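Side-chain contacts in CRISPR-associated protein, Cse1 family (Acidimicrobium ferrooxidans, PDB 4H3T), which probably serves as the large subunit of a type I-E CRISPR Cascade complex, which in relatives recognises invading DNA beside the target site: residues A[74-77]-A[78-81]; A[161-164]-A[165-168]; A[451-454]-A[455-459]. The protein carries 1 engineered substitution. One frame throughout, in Å; residues are numbered along the deposited sequence. Where two conformers were deposited one is given.

Contact 1: A[74-77]-A[78-81]; sequences DAEW and GRLW
Trp77 and Trp81, four residues apart on helix 74-82, lie side by side and point the same way. From its root, the Trp77 side chain first skirts its own backbone: CB is 3.1 Å from Gly78 N, and CE3 passes 3.5 Å from the same nitrogen. With CG anti to the backbone N (chi1 -170°), the indole is carried along the helix toward the next turn. Trp77 CZ3 then comes 3.6 Å from Trp81 CB, a CH-pi contact in which this methylene sits over one face of the six-membered ring. At the far rim, Trp77 CH2 reaches Trp81 CE3 at 3.4 Å, with CZ2 close behind. The two indole planes are 13° from parallel but slid apart, so they barely overlap. Trp77 NE1 is hydrogen-bonded to Leu215 O, Phe348 meets the ring edge-to-face, and Trp81 rests on Leu215 and Glu212 of helix 210-217.

Arg79 bends at chi3 (-80°), which brings the guanidinium back over the preceding turn: Ala75 O stands over the centre of one face, 3.8 Å from Arg79 CZ. Arg79 NH2 touches the Glu76 chain only at its aliphatic part, 3.8 Å from Glu76 CG. The carboxylate is turned elsewhere, OE1 taking the backbone N of Lys72, and Glu76 OE2 stays 5.0 Å from Arg79 NH2. The backbone bond from Trp81 N to Trp77 O keeps the two residues one turn apart, and like first torsions lay the indoles side by side.

Chemically the contact is thus divided: apolar and dispersive between the two tryptophans, with the indole N-H of Trp77 adding a polar tie to Leu215 O; electrostatic but without a salt bridge between Glu76 and Arg79, whose opposite charges probably attract only weakly.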
# COMPACT_ATOMS: atom_id res chain seq x y z
N ASP A 74 10.73 22.46 9.69
CA ASP A 74 11.98 21.79 9.32
C ASP A 74 12.99 21.81 10.45
O ASP A 74 13.72 20.83 10.56
CB ASP A 74 12.62 22.42 8.07
CG ASP A 74 11.80 22.14 6.83
OD1 ASP A 74 11.51 20.96 6.56
OD2 ASP A 74 11.49 23.09 6.10
N ALA A 75 13.09 22.90 11.24
CA ALA A 75 14.04 22.95 12.35
C ALA A 75 13.69 21.90 13.37
O ALA A 75 14.58 21.18 13.81
CB ALA A 75 14.11 24.35 13.01
N GLU A 76 12.40 21.76 13.74
CA GLU A 76 12.02 20.72 14.69
C GLU A 76 12.29 19.35 14.10
O GLU A 76 12.78 18.46 14.81
CB GLU A 76 10.54 20.84 15.14
CG GLU A 76 10.29 22.00 16.09
CD GLU A 76 8.88 22.13 16.64
OE1 GLU A 76 8.05 21.21 16.43
OE2 GLU A 76 8.60 23.18 17.25
N TRP A 77 11.98 19.14 12.81
CA TRP A 77 12.21 17.82 12.20
C TRP A 77 13.71 17.47 12.27
O TRP A 77 14.07 16.38 12.64
CB TRP A 77 11.73 17.80 10.74
CG TRP A 77 11.71 16.44 10.13
CD1 TRP A 77 10.67 15.55 10.11
CD2 TRP A 77 12.79 15.80 9.44
NE1 TRP A 77 11.08 14.36 9.58
CE2 TRP A 77 12.39 14.47 9.18
CE3 TRP A 77 14.11 16.16 9.19
CZ2 TRP A 77 13.23 13.56 8.52
CZ3 TRP A 77 14.93 15.26 8.55
CH2 TRP A 77 14.52 13.96 8.27
N GLY A 78 14.53 18.42 11.89
CA GLY A 78 15.98 18.36 11.92
C GLY A 78 16.54 17.97 13.29
O GLY A 78 17.38 17.09 13.38
N ARG A 79 16.02 18.56 14.37
CA ARG A 79 16.51 18.18 15.71
C ARG A 79 16.08 16.74 16.07
O ARG A 79 16.80 16.04 16.76
CB ARG A 79 16.03 19.17 16.81
CG ARG A 79 16.74 20.55 16.75
CD ARG A 79 16.35 21.42 17.95
NE ARG A 79 15.04 22.05 17.75
CZ ARG A 79 14.82 23.17 17.05
NH1 ARG A 79 15.84 23.83 16.50
NH2 ARG A 79 13.59 23.64 16.91
N LEU A 80 14.94 16.28 15.58
CA LEU A 80 14.54 14.88 15.82
C LEU A 80 15.43 13.91 15.03
O LEU A 80 15.91 12.92 15.59
CB LEU A 80 13.08 14.68 15.42
CG LEU A 80 12.09 15.40 16.30
CD1 LEU A 80 10.71 15.40 15.69
CD2 LEU A 80 11.97 14.73 17.66
N TRP A 81 15.69 14.22 13.74
CA TRP A 81 16.52 13.39 12.89
C TRP A 81 17.94 13.27 13.46
O TRP A 81 18.46 12.17 13.48
CB TRP A 81 16.55 13.95 11.46
CG TRP A 81 17.27 13.05 10.51
CD1 TRP A 81 18.57 13.16 10.10
CD2 TRP A 81 16.78 11.82 9.94
NE1 TRP A 81 18.89 12.12 9.26
CE2 TRP A 81 17.82 11.27 9.17
CE3 TRP A 81 15.54 11.15 9.99
CZ2 TRP A 81 17.67 10.07 8.46
CZ3 TRP A 81 15.39 9.99 9.25
CH2 TRP A 81 16.44 9.46 8.50

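Contact 2: A[161-164]-A[165-168]; sequences ARWL and VERH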
# COMPACT_ATOMS: atom_id res chain seq x y z
N ALA A 161 -7.02 -6.51 19.05
CA ALA A 161 -6.61 -5.08 18.94
C ALA A 161 -6.04 -4.77 17.55
O ALA A 161 -6.38 -3.73 16.98
CB ALA A 161 -5.59 -4.74 20.00
N ARG A 162 -5.16 -5.65 17.02
CA ARG A 162 -4.59 -5.43 15.70
C ARG A 162 -5.68 -5.42 14.63
O ARG A 162 -5.72 -4.50 13.80
CB ARG A 162 -3.58 -6.50 15.36
CG ARG A 162 -2.30 -6.36 16.13
CD ARG A 162 -1.22 -7.28 15.62
NE ARG A 162 -1.53 -8.70 15.70
CZ ARG A 162 -1.14 -9.54 16.64
NH1 ARG A 162 -0.52 -9.10 17.72
NH2 ARG A 162 -1.44 -10.83 16.55
N TRP A 163 -6.60 -6.40 14.68
CA TRP A 163 -7.65 -6.45 13.69
C TRP A 163 -8.68 -5.34 13.82
O TRP A 163 -9.30 -4.95 12.80
CB TRP A 163 -8.34 -7.77 13.66
CG TRP A 163 -7.46 -8.85 13.12
CD1 TRP A 163 -7.01 -9.95 13.78
CD2 TRP A 163 -6.99 -8.97 11.78
NE1 TRP A 163 -6.28 -10.75 12.92
CE2 TRP A 163 -6.16 -10.12 11.73
CE3 TRP A 163 -7.04 -8.12 10.65
CZ2 TRP A 163 -5.54 -10.53 10.55
CZ3 TRP A 163 -6.41 -8.53 9.50
CH2 TRP A 163 -5.63 -9.70 9.48
N LEU A 164 -8.86 -4.83 15.03
CA LEU A 164 -9.75 -3.70 15.30
C LEU A 164 -9.25 -2.43 14.58
O LEU A 164 -10.01 -1.77 13.92
CB LEU A 164 -9.83 -3.50 16.81
CG LEU A 164 -10.57 -2.33 17.35
CD1 LEU A 164 -12.03 -2.37 16.94
CD2 LEU A 164 -10.45 -2.31 18.87
N VAL A 165 -7.93 -2.17 14.67
CA VAL A 165 -7.28 -1.07 14.03
C VAL A 165 -7.38 -1.23 12.53
O VAL A 165 -7.76 -0.31 11.82
CB VAL A 165 -5.82 -0.92 14.50
CG1 VAL A 165 -5.11 0.20 13.69
CG2 VAL A 165 -5.77 -0.58 16.00
N GLU A 166 -7.19 -2.44 12.06
CA GLU A 166 -7.29 -2.70 10.64
C GLU A 166 -8.70 -2.55 10.12
O GLU A 166 -8.87 -2.03 9.01
CB GLU A 166 -6.74 -4.12 10.33
CG GLU A 166 -6.59 -4.49 8.84
CD GLU A 166 -7.76 -5.17 8.17
OE1 GLU A 166 -8.86 -5.19 8.77
OE2 GLU A 166 -7.62 -5.61 7.00
N ARG A 167 -9.72 -3.01 10.87
CA ARG A 167 -11.07 -3.03 10.33
C ARG A 167 -11.66 -1.64 10.16
O ARG A 167 -12.46 -1.44 9.26
CB ARG A 167 -11.98 -3.91 11.21
CG ARG A 167 -13.32 -4.17 10.59
CD ARG A 167 -13.28 -4.71 9.18
NE ARG A 167 -14.48 -5.50 8.94
CZ ARG A 167 -14.61 -6.79 9.19
NH1 ARG A 167 -15.79 -7.39 9.03
NH2 ARG A 167 -13.57 -7.49 9.63
N HIS A 168 -11.31 -0.69 11.00
CA HIS A 168 -11.79 0.68 10.82
C HIS A 168 -11.32 1.31 9.52
O HIS A 168 -12.02 2.16 8.94
CB HIS A 168 -11.31 1.57 11.94
CG HIS A 168 -12.14 1.52 13.17
ND1 HIS A 168 -13.38 2.09 13.20
CD2 HIS A 168 -11.92 0.87 14.34
CE1 HIS A 168 -13.83 1.89 14.44
NE2 HIS A 168 -13.00 1.12 15.14
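The Trp163 indole meets Glu166 at its edge: the carboxylate carbon CD lies in the ring plane, 3.9 Å from CZ3, and the carboxylate stands nearly upright to the indole, planes 83° apart. The second flat group, the imidazole of His168, has Leu164 O 3.3 Å from its CD2 and the ring of Phe112 set against it almost at right angles. Both pairs belong to one buried alpha helix, 157-170, where side chains three and four residues apart pack along its surface.

Glu166 starts with CG anti to the backbone N and then bends at chi2 (-91°), which turns the carboxylate alongside the tryptophan. Glu166 OE1 comes within 3.9 Å of Trp163 CE3, while OE2 is hydrogen-bonded to Thr51 OG1. Both residues also touch Leu52, so the pair joins this helix to the start of helix 52-68. Replacing Glu166 by an alanine here would probably leave Thr51 OG1 without this mate and open a gap along the indole edge.

On another side of the helix, Leu164 and His168 run side by side over Ile265 of strand 263-272. The imidazole is held at both nitrogens, NE2 by Phe112 O and ND1 by Arg263 N, a pattern consistent with a neutral ring protonated on NE2. Such a double grip fixes the ring's rotation and satisfies its polar atoms in the interior.

The backbone is less regular here than along the preceding residues. Arg167 N bonds Trp163 O at 2.8 Å, with the N-H bent to 142°, and also makes a weak bond to Leu164 O. Leu164 O is weakly bonded by His168 N as well, at 3.4 Å, and Leu164 CD1 lies 4.0 Å from His168 NE2.

Contact 3: A[451-454]-A[455-459]; sequences ARSA and LAEEI. Engineered in segment 455-459: Ile459 (natural residue Leu).
Ser453 and Glu457 meet one turn apart, first through the backbone: Glu457 N bonds Ser453 O at 2.9 Å. Around Ser453 O gather Ala456 CB, at 3.4 Å, and Glu457 CG, at 3.5 Å. The side chains themselves scarcely touch, and a water spans them, 2.7 Å from Ser453 OG and donating to Glu457 OE2 at 2.7 Å. Since Ser453 was modelled in two conformers, this bridge belongs to one of them and is probably not always present. With CG anti to its carbonyl carbon (chi1 -69°), the Glu457 chain starts back over the preceding turn; the bend at chi2 then turns the carboxylate outward to the water.

What holds the acid in place lies further out: OE1 makes a salt bridge with Arg328. Charged ends on other sides of the helix are anchored likewise, Arg452 by Glu421 and Glu458 by Arg501 of helix 481-504. On the covered side Leu455 packs on Leu416, and Ala456 meets Ala413 of helix 397-415. Ile459, an engineered residue where the natural sequence has leucine, touches Val494 and Leu498 of helix 481-504; Ile459 N bonds Leu455 O at 3.1 Å.

Apolar residues on the packed side, with charged ends along its borders and water at Ser453, make this an amphipathic helix of an alpha-helical bundle, as in the C-terminal domain of Cse1 proteins.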
# COMPACT_ATOMS: atom_id res chain seq x y z
N ALA A 451 -1.14 -16.80 -25.12
CA ALA A 451 0.25 -17.25 -25.11
C ALA A 451 1.24 -16.06 -25.12
O ALA A 451 2.31 -16.16 -24.55
CB ALA A 451 0.52 -18.15 -26.30
N ARG A 452 0.95 -15.00 -25.87
CA ARG A 452 1.80 -13.80 -25.87
C ARG A 452 1.89 -13.19 -24.45
O ARG A 452 2.98 -12.84 -24.00
CB ARG A 452 1.31 -12.77 -26.86
CG ARG A 452 1.41 -13.21 -28.30
CD ARG A 452 1.33 -12.10 -29.36
NE ARG A 452 0.04 -11.48 -29.33
CZ ARG A 452 -1.04 -11.83 -30.03
NH1 ARG A 452 -0.98 -12.82 -30.92
NH2 ARG A 452 -2.17 -11.21 -29.83
N SER A 453 0.74 -13.10 -23.75
CA SER A 453 0.70 -12.59 -22.40
C SER A 453 1.50 -13.44 -21.46
O SER A 453 2.20 -12.89 -20.64
CB SER A 453 -0.74 -12.49 -21.89
OG SER A 453 -0.72 -12.04 -20.55
N ALA A 454 1.37 -14.80 -21.56
CA ALA A 454 2.14 -15.72 -20.70
C ALA A 454 3.65 -15.52 -20.91
O ALA A 454 4.37 -15.43 -19.94
CB ALA A 454 1.74 -17.18 -20.93
N LEU A 455 4.12 -15.37 -22.13
CA LEU A 455 5.56 -15.19 -22.36
C LEU A 455 6.03 -13.80 -21.87
O LEU A 455 7.13 -13.70 -21.34
CB LEU A 455 5.96 -15.46 -23.82
CG LEU A 455 7.50 -15.63 -24.10
CD1 LEU A 455 8.13 -16.77 -23.27
CD2 LEU A 455 7.70 -15.93 -25.51
N ALA A 456 5.20 -12.76 -22.01
CA ALA A 456 5.48 -11.43 -21.41
C ALA A 456 5.59 -11.56 -19.89
O ALA A 456 6.52 -11.04 -19.27
CB ALA A 456 4.35 -10.46 -21.77
N GLU A 457 4.62 -12.24 -19.25
CA GLU A 457 4.73 -12.40 -17.78
C GLU A 457 5.99 -13.16 -17.39
O GLU A 457 6.62 -12.85 -16.38
CB GLU A 457 3.48 -13.07 -17.17
CG GLU A 457 2.24 -12.20 -17.22
CD GLU A 457 2.39 -10.85 -16.54
OE1 GLU A 457 3.15 -10.73 -15.54
OE2 GLU A 457 1.77 -9.89 -17.04
N GLU A 458 6.39 -14.13 -18.17
CA GLU A 458 7.62 -14.86 -17.85
C GLU A 458 8.88 -13.92 -17.92
O GLU A 458 9.71 -13.97 -17.03
CB GLU A 458 7.81 -16.06 -18.80
CG GLU A 458 8.96 -16.93 -18.33
CD GLU A 458 8.92 -18.33 -18.90
OE1 GLU A 458 8.09 -18.63 -19.80
OE2 GLU A 458 9.80 -19.12 -18.49
N ILE A 459 9.03 -13.10 -18.95
CA ILE A 459 10.17 -12.19 -18.97
C ILE A 459 10.08 -11.16 -17.80
O ILE A 459 11.09 -10.88 -17.19
CB ILE A 459 10.39 -11.50 -20.34
CG1 ILE A 459 11.84 -10.95 -20.38
CG2 ILE A 459 9.36 -10.40 -20.66
CD1 ILE A 459 12.30 -10.25 -21.57
O HOH W 1 0.68 -9.98 -19.49

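In the fold
From the N terminus the three contacts follow in series, each within a single helix, so none closes a loop and none nests with or crosses another. Contact 1 sets helix 74-82 against helix 210-217 at the periphery, about 27 Å from the chain centre. Contact 2, on helix 157-170, lies deeper and ties helix 52-68 to strand 263-272; its centre is about 31 Å from that of contact 1. Contact 3 comes much later, on helix 445-473 among helices 397-415 and 481-504. It stands across the chain's centre from both others, its nearest atoms about 33 Å from contact 1 and 26 Å from contact 2.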